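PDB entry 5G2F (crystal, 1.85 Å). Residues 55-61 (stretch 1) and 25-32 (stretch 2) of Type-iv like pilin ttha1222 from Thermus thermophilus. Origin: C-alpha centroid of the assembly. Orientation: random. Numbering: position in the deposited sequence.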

# COMPACT_ATOMS: atom_id res chain seq x y z
N LEU A 55 -5.98 -1.22 -14.49
CA LEU A 55 -6.98 -1.08 -15.50
C LEU A 55 -7.74 -2.36 -15.71
O LEU A 55 -8.83 -2.36 -16.27
CB LEU A 55 -6.35 -0.65 -16.84
CG LEU A 55 -5.58 0.68 -16.76
CD1 LEU A 55 -4.84 0.90 -18.07
CD2 LEU A 55 -6.48 1.84 -16.41
N ASN A 56 -7.12 -3.45 -15.29
CA ASN A 56 -7.71 -4.79 -15.32
C ASN A 56 -6.75 -5.66 -14.49
O ASN A 56 -5.86 -5.12 -13.84
CB ASN A 56 -7.90 -5.24 -16.77
CG ASN A 56 -6.62 -5.16 -17.58
OD1 ASN A 56 -5.67 -5.88 -17.34
ND2 ASN A 56 -6.61 -4.26 -18.59
N ALA A 57 -6.88 -6.97 -14.52
CA ALA A 57 -5.99 -7.84 -13.71
C ALA A 57 -4.56 -7.88 -14.20
O ALA A 57 -3.68 -8.32 -13.50
CB ALA A 57 -6.56 -9.25 -13.69
N LEU A 58 -4.33 -7.48 -15.47
CA LEU A 58 -2.99 -7.54 -16.01
C LEU A 58 -2.27 -6.18 -16.07
O LEU A 58 -1.07 -6.15 -15.89
CB LEU A 58 -2.99 -8.08 -17.44
CG LEU A 58 -3.43 -9.53 -17.69
CD1 LEU A 58 -3.36 -9.80 -19.20
CD2 LEU A 58 -2.57 -10.47 -16.91
N ASP A 59 -2.99 -5.11 -16.34
CA ASP A 59 -2.38 -3.86 -16.78
C ASP A 59 -2.49 -2.80 -15.69
O ASP A 59 -3.52 -2.61 -15.09
CB ASP A 59 -3.07 -3.28 -18.06
CG ASP A 59 -3.05 -4.21 -19.25
OD1 ASP A 59 -2.07 -4.99 -19.44
OD2 ASP A 59 -4.05 -4.12 -20.01
N TYR A 60 -1.40 -2.07 -15.48
CA TYR A 60 -1.38 -1.00 -14.50
C TYR A 60 -0.73 0.24 -15.08
O TYR A 60 0.01 0.19 -16.09
CB TYR A 60 -0.61 -1.42 -13.21
CG TYR A 60 0.78 -1.91 -13.43
CD1 TYR A 60 1.86 -1.03 -13.50
CD2 TYR A 60 1.03 -3.25 -13.65
CE1 TYR A 60 3.14 -1.49 -13.74
CE2 TYR A 60 2.32 -3.71 -13.86
CZ TYR A 60 3.36 -2.84 -13.90
OH TYR A 60 4.64 -3.27 -14.21
N VAL A 61 -0.96 1.36 -14.38
CA VAL A 61 -0.36 2.61 -14.67
C VAL A 61 0.19 3.17 -13.38
O VAL A 61 -0.54 3.24 -12.37
CB VAL A 61 -1.38 3.62 -15.24
CG1 VAL A 61 -0.69 4.91 -15.66
CG2 VAL A 61 -2.08 3.03 -16.46
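Stretch 2 25-32: STGALPTH

Stretch 2 has no regular helix or strand. It is an irregular segment laid over the turn of residues 56 to 59, and the nearest CA atoms are those of Ala57 and Ala28, 5.0 Å apart. The contacts do not pair off in one steady order along the two chains: Leu58 meets Thr26 to Leu29 and Asn56 meets Thr31, yet Tyr60 meets Leu29. The receiving surface is a turn held in shape from within: Asn56 OD1 accepts from both Leu58 N (2.8 Å) and Asp59 N (3.0 Å), while Asn56 ND2 donates to Asp59 OD2 (2.9 Å). The carbonyl of Ala57, in this same turn, takes the hydrogen bond from stretch 2.

Ser25 stays out of reach. Thr26 enters with its CA-to-CB bond sideways and helps shape its own stretch, because its OG1, at chi1 p, accepts from Ala28 N over 3.1 Å and fastens a small bend around Gly27. Thr26 O lies 3.6 Å from Leu58 CD2.

Gly27 follows at phi 84° and psi -6°, a conformation that by itself favours glycine. The neighbour supplies a second reason: an ideal CB here would stand 2.8 Å from Leu58 CD2, a clash. The CA-to-CB bond of Leu58 points away from stretch 2, yet at chi1 m and chi2 t its end comes back to the bend, with CD2 3.3 Å from Gly27 O.

At Ala28 the backbone opens to an extended conformation, phi -68° and psi 144°. Its CA makes a CA-H...O contact to Ala57 O at 3.4 Å, and its CB meets Ala57 CB at 4.2 Å, a contact between two small side chains.

Leu29, extended as well at -106°/153°, is the anchor. Its N donates to Ala57 O over 3.0 Å at an N-H...O angle of 159°, the one hydrogen bond between the stretches. The same carbonyl thus receives both this N-H and the CA-H of Ala28. Its CA-to-CB bond points toward stretch 1, and the residue is buried: Leu29 CD1 lies 3.2 Å from Leu58 O and 3.8 Å from Tyr60 CD2, at the edge of the ring and near its plane. Leu29 has the largest covered area of either stretch, 74 of the 304 Å² buried in total.

Pro30 turns its CA-to-CB bond away and makes no contact. That of Thr31 points toward stretch 1 again, and Thr31 CG2 lies 4.2 Å from Asn56 O and 4.4 Å from Ala57 CA, two loose van der Waals contacts. His32 is out of reach. The rule to read here is economical: one carbonyl takes both the N-H and the CA-H, a glycine sits where a CB would meet Leu58 CD2, and Leu29 carries the largest covered area.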

# COMPACT_ATOMS: atom_id res chain seq x y z
N SER A 25 0.99 -18.33 -14.38
CA SER A 25 0.12 -18.91 -15.41
C SER A 25 -0.89 -17.95 -16.00
O SER A 25 -1.17 -17.98 -17.18
CB SER A 25 -0.65 -20.10 -14.80
OG SER A 25 0.25 -21.08 -14.36
N THR A 26 -1.49 -17.10 -15.17
CA THR A 26 -2.53 -16.21 -15.61
C THR A 26 -2.05 -14.79 -15.91
O THR A 26 -2.71 -14.07 -16.65
CB THR A 26 -3.68 -16.09 -14.58
OG1 THR A 26 -3.24 -15.34 -13.45
CG2 THR A 26 -4.16 -17.42 -14.10
N GLY A 27 -0.95 -14.40 -15.29
CA GLY A 27 -0.40 -13.05 -15.35
C GLY A 27 -1.01 -12.06 -14.36
O GLY A 27 -0.57 -10.91 -14.29
N ALA A 28 -2.05 -12.50 -13.64
CA ALA A 28 -2.83 -11.59 -12.84
C ALA A 28 -2.00 -11.07 -11.69
O ALA A 28 -1.19 -11.79 -11.13
CB ALA A 28 -4.05 -12.30 -12.29
N LEU A 29 -2.23 -9.81 -11.38
CA LEU A 29 -1.56 -9.08 -10.27
C LEU A 29 -2.48 -8.89 -9.11
O LEU A 29 -3.69 -8.81 -9.32
CB LEU A 29 -1.31 -7.63 -10.73
CG LEU A 29 -0.47 -7.34 -11.95
CD1 LEU A 29 -1.08 -6.21 -12.72
CD2 LEU A 29 0.94 -7.01 -11.54
N PRO A 30 -1.95 -8.76 -7.88
CA PRO A 30 -2.86 -8.27 -6.83
C PRO A 30 -3.13 -6.80 -7.08
O PRO A 30 -2.22 -6.00 -7.28
CB PRO A 30 -2.09 -8.51 -5.53
CG PRO A 30 -0.68 -8.75 -5.95
CD PRO A 30 -0.60 -9.06 -7.39
N THR A 31 -4.39 -6.44 -7.09
CA THR A 31 -4.83 -5.12 -7.56
C THR A 31 -5.21 -4.14 -6.43
O THR A 31 -5.82 -3.11 -6.68
CB THR A 31 -6.04 -5.33 -8.53
OG1 THR A 31 -7.06 -6.02 -7.83
CG2 THR A 31 -5.63 -6.10 -9.73
N HIS A 32 -4.84 -4.43 -5.19
CA HIS A 32 -5.13 -3.49 -4.07
C HIS A 32 -3.90 -2.72 -3.59
O HIS A 32 -3.98 -1.88 -2.72
CB HIS A 32 -5.82 -4.25 -2.95
CG HIS A 32 -7.04 -4.98 -3.42
ND1 HIS A 32 -8.22 -4.33 -3.72
CD2 HIS A 32 -7.25 -6.29 -3.69
CE1 HIS A 32 -9.11 -5.22 -4.13
NE2 HIS A 32 -8.55 -6.41 -4.11